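Local coordinates for protein of Unknown Function (DUF1696) with Pleckstrin-homology Domains (Shewanella loihica PV-4, PDB 3DCX) that is of unknown function but adopts a bacterial pleckstrin-homology fold that assembles with further copies of itself, at residues A[30-38]-A[47-55]. Numbering follows the deposited sequence.
Sequences YRVIRDMFV and IDKQGVTGK
Arg34 reaches from the type II' turn between strands 26-32 and 35-40 to the loop that follows strand 43-50, Gly51 to Gly54, in the antiparallel sheet of this bacterial PH domain. Strands 35-40 and 43-50 form a hairpin here, and its last regular rung is the hydrogen-bonded pair Met36 and Ile47, with N to O distances of 2.9 Å in both directions. Beyond that rung side chains take over the pairing. The OD1 of Asp35 stands in for a backbone carbonyl and accepts the N-H of Lys49 at 2.9 Å, almost straight at 173° although the nitrogen lies above the carboxylate plane. The side chain of Asp48 leaves its strand on the side opposite to that of Lys49, and its backbone pairs with Ser58 of strand 56-63.

Arg34 can be traced outward from CB, which passes the aliphatic chain of Lys49, 4.2 Å from CD. The chain then bends at chi3 (-59°), and NE, 4.0 Å from Lys49 CB, donates to a water that in turn donates to Asp35 OD1 and Lys49 O, linking both strands. Beyond NE, CZ has Gly54 CA over one face of the guanidinium, 3.6 Å above its plane and offset toward the rim. NH2 makes a weak 3.3 Å bond to Lys49 O. At the tip, NH1 and NH2 of Arg34 converge on a single acceptor, Gly51 O, each 2.9 Å away.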
loop_
_atom_site.group_PDB
_atom_site.type_symbol
_atom_site.label_atom_id
_atom_site.label_comp_id
_atom_site.label_asym_id
_atom_site.label_seq_id
_atom_site.Cartn_x
_atom_site.Cartn_y
_atom_site.Cartn_z
ATOM N N TYR A 30 -19.113 -7.884 -20.107
ATOM C CA TYR A 30 -19.603 -9.222 -20.390
ATOM C C TYR A 30 -20.637 -9.653 -19.346
ATOM O O TYR A 30 -20.522 -9.358 -18.158
ATOM C CB TYR A 30 -18.448 -10.223 -20.432
ATOM C CG TYR A 30 -17.462 -9.967 -21.542
ATOM C CD1 TYR A 30 -17.766 -10.314 -22.858
ATOM C CD2 TYR A 30 -16.231 -9.363 -21.292
ATOM C CE1 TYR A 30 -16.863 -10.065 -23.905
ATOM C CE2 TYR A 30 -15.309 -9.127 -22.345
ATOM C CZ TYR A 30 -15.641 -9.471 -23.633
ATOM O OH TYR A 30 -14.763 -9.234 -24.679
ATOM N N ARG A 31 -21.643 -10.376 -19.809
ATOM C CA ARG A 31 -22.572 -11.044 -18.923
ATOM C C ARG A 31 -22.369 -12.568 -18.912
ATOM O O ARG A 31 -22.124 -13.211 -19.934
ATOM C CB ARG A 31 -24.001 -10.705 -19.323
ATOM C CG ARG A 31 -25.022 -11.041 -18.240
ATOM C CD ARG A 31 -26.399 -11.248 -18.821
ATOM N NE ARG A 31 -27.162 -10.018 -18.944
ATOM C CZ ARG A 31 -27.206 -9.256 -20.029
ATOM N NH1 ARG A 31 -26.509 -9.573 -21.120
ATOM N NH2 ARG A 31 -27.954 -8.162 -20.013
ATOM N N VAL A 32 -22.456 -13.148 -17.735
ATOM C CA VAL A 32 -22.519 -14.598 -17.616
ATOM C C VAL A 32 -23.781 -14.880 -16.807
ATOM O O VAL A 32 -23.815 -14.655 -15.598
ATOM C CB VAL A 32 -21.237 -15.216 -16.975
ATOM C CG1 VAL A 32 -21.409 -16.731 -16.784
ATOM C CG2 VAL A 32 -20.035 -14.946 -17.855
ATOM N N ILE A 33 -24.829 -15.317 -17.508
ATOM C CA ILE A 33 -26.162 -15.540 -16.924
ATOM C C ILE A 33 -26.705 -14.226 -16.327
ATOM O O ILE A 33 -27.106 -13.341 -17.073
ATOM C CB ILE A 33 -26.201 -16.742 -15.925
ATOM C CG1 ILE A 33 -25.627 -18.016 -16.573
ATOM C CG2 ILE A 33 -27.642 -17.034 -15.516
ATOM C CD1 ILE A 33 -25.120 -19.063 -15.566
ATOM N N ARG A 34 -26.713 -14.071 -15.007
ATOM C CA ARG A 34 -27.183 -12.819 -14.388
ATOM C C ARG A 34 -26.049 -11.873 -13.953
ATOM O O ARG A 34 -26.291 -10.707 -13.652
ATOM C CB ARG A 34 -28.001 -13.112 -13.140
ATOM C CG ARG A 34 -29.134 -14.050 -13.318
ATOM C CD ARG A 34 -29.960 -14.113 -12.031
ATOM N NE ARG A 34 -29.193 -14.560 -10.854
ATOM C CZ ARG A 34 -29.736 -15.209 -9.820
ATOM N NH1 ARG A 34 -31.040 -15.467 -9.798
ATOM N NH2 ARG A 34 -28.986 -15.595 -8.800
ATOM N N ASP A 35 -24.835 -12.391 -13.883
ATOM C CA ASP A 35 -23.692 -11.658 -13.373
ATOM C C ASP A 35 -23.007 -10.909 -14.514
ATOM O O ASP A 35 -23.127 -11.285 -15.676
ATOM C CB ASP A 35 -22.713 -12.624 -12.701
ATOM C CG ASP A 35 -23.318 -13.340 -11.498
ATOM O OD1 ASP A 35 -24.339 -12.855 -10.953
ATOM O OD2 ASP A 35 -22.774 -14.398 -11.091
HETATM N N MSE A 36 -22.311 -9.834 -14.168
HETATM C CA MSE A 36 -21.616 -9.005 -15.126
HETATM C C MSE A 36 -20.224 -8.647 -14.667
HETATM O O MSE A 36 -19.959 -8.468 -13.474
HETATM C CB MSE A 36 -22.383 -7.723 -15.369
HETATM C CG MSE A 36 -23.140 -7.704 -16.630
HETATM SE SE MSE A 36 -23.827 -5.929 -16.912
HETATM C CE MSE A 36 -25.544 -6.487 -17.292
ATOM N N PHE A 37 -19.334 -8.571 -15.646
ATOM C CA PHE A 37 -17.965 -8.159 -15.455
ATOM C C PHE A 37 -17.750 -6.924 -16.343
ATOM O O PHE A 37 -17.790 -7.017 -17.578
ATOM C CB PHE A 37 -17.079 -9.314 -15.880
ATOM C CG PHE A 37 -15.711 -9.270 -15.311
ATOM C CD1 PHE A 37 -14.754 -8.458 -15.848
ATOM C CD2 PHE A 37 -15.381 -10.046 -14.222
ATOM C CE1 PHE A 37 -13.464 -8.426 -15.319
ATOM C CE2 PHE A 37 -14.092 -10.014 -13.691
ATOM C CZ PHE A 37 -13.136 -9.207 -14.263
ATOM N N VAL A 38 -17.573 -5.761 -15.718
ATOM C CA VAL A 38 -17.548 -4.506 -16.463
ATOM C C VAL A 38 -16.160 -3.892 -16.370
ATOM O O VAL A 38 -15.600 -3.800 -15.279
ATOM C CB VAL A 38 -18.626 -3.557 -15.944
ATOM C CG1 VAL A 38 -18.614 -2.212 -16.716
ATOM C CG2 VAL A 38 -19.977 -4.245 -16.049
ATOM N N ILE A 47 -20.529 -7.323 -10.865
ATOM C CA ILE A 47 -21.931 -7.355 -10.442
ATOM C C ILE A 47 -22.398 -8.795 -10.265
ATOM O O ILE A 47 -22.586 -9.518 -11.252
ATOM C CB ILE A 47 -22.828 -6.654 -11.469
ATOM C CG1 ILE A 47 -22.347 -5.209 -11.689
ATOM C CG2 ILE A 47 -24.304 -6.717 -11.007
ATOM C CD1 ILE A 47 -23.124 -4.415 -12.728
ATOM N N ASP A 48 -22.558 -9.216 -9.015
ATOM C CA ASP A 48 -22.948 -10.570 -8.723
ATOM C C ASP A 48 -24.353 -10.540 -8.106
ATOM O O ASP A 48 -24.630 -9.759 -7.192
ATOM C CB ASP A 48 -21.907 -11.237 -7.802
ATOM C CG ASP A 48 -20.464 -11.227 -8.395
ATOM O OD1 ASP A 48 -20.279 -11.298 -9.634
ATOM O OD2 ASP A 48 -19.497 -11.141 -7.596
ATOM N N LYS A 49 -25.232 -11.384 -8.625
ATOM C CA LYS A 49 -26.590 -11.510 -8.096
ATOM C C LYS A 49 -26.765 -12.907 -7.484
ATOM O O LYS A 49 -26.267 -13.907 -8.016
ATOM C CB LYS A 49 -27.629 -11.241 -9.180
ATOM C CG LYS A 49 -27.432 -9.903 -9.918
ATOM C CD LYS A 49 -28.578 -9.645 -10.874
ATOM C CE LYS A 49 -28.752 -8.178 -11.186
ATOM N NZ LYS A 49 -30.058 -7.979 -11.824
ATOM N N GLN A 50 -27.453 -12.958 -6.356
ATOM C CA GLN A 50 -27.721 -14.211 -5.677
ATOM C C GLN A 50 -29.198 -14.343 -5.340
ATOM O O GLN A 50 -29.919 -13.351 -5.288
ATOM C CB GLN A 50 -26.884 -14.285 -4.398
ATOM C CG GLN A 50 -25.398 -14.522 -4.655
ATOM C CD GLN A 50 -24.591 -14.423 -3.390
ATOM O OE1 GLN A 50 -24.564 -13.368 -2.733
ATOM N NE2 GLN A 50 -23.919 -15.522 -3.027
ATOM N N GLY A 51 -29.612 -15.578 -5.099
ATOM C CA GLY A 51 -30.971 -15.908 -4.686
ATOM C C GLY A 51 -31.734 -16.333 -5.913
ATOM O O GLY A 51 -31.274 -16.105 -7.016
ATOM N N VAL A 52 -32.893 -16.946 -5.733
ATOM C CA VAL A 52 -33.738 -17.352 -6.849
ATOM C C VAL A 52 -34.139 -16.148 -7.710
ATOM O O VAL A 52 -34.079 -16.224 -8.939
ATOM C CB VAL A 52 -34.994 -18.118 -6.355
ATOM C CG1 VAL A 52 -35.945 -18.489 -7.523
ATOM C CG2 VAL A 52 -34.562 -19.346 -5.615
ATOM N N THR A 53 -34.501 -15.035 -7.063
ATOM C CA THR A 53 -35.029 -13.870 -7.764
ATOM C C THR A 53 -33.922 -12.890 -8.116
ATOM O O THR A 53 -34.163 -11.909 -8.798
ATOM C CB THR A 53 -36.153 -13.151 -6.938
ATOM O OG1 THR A 53 -35.594 -12.589 -5.732
ATOM C CG2 THR A 53 -37.320 -14.133 -6.625
ATOM N N GLY A 54 -32.706 -13.161 -7.660
ATOM C CA GLY A 54 -31.583 -12.364 -8.028
ATOM C C GLY A 54 -31.612 -10.970 -7.434
ATOM O O GLY A 54 -31.088 -10.041 -8.031
ATOM N N LYS A 55 -32.199 -10.828 -6.245
ATOM C CA LYS A 55 -32.363 -9.516 -5.612
ATOM C C LYS A 55 -31.246 -9.196 -4.611
ATOM O O LYS A 55 -31.115 -8.068 -4.186
ATOM C CB LYS A 55 -33.749 -9.396 -4.941
ATOM C CG LYS A 55 -34.912 -9.124 -5.942
ATOM C CD LYS A 55 -35.149 -7.599 -6.261
ATOM C CE LYS A 55 -35.963 -6.891 -5.155
ATOM N NZ LYS A 55 -36.571 -5.553 -5.581
HETATM O O HOH W 1 -26.048 -15.313 -10.583
HETATM O O HOH W 2 -19.130 -10.763 -11.853
#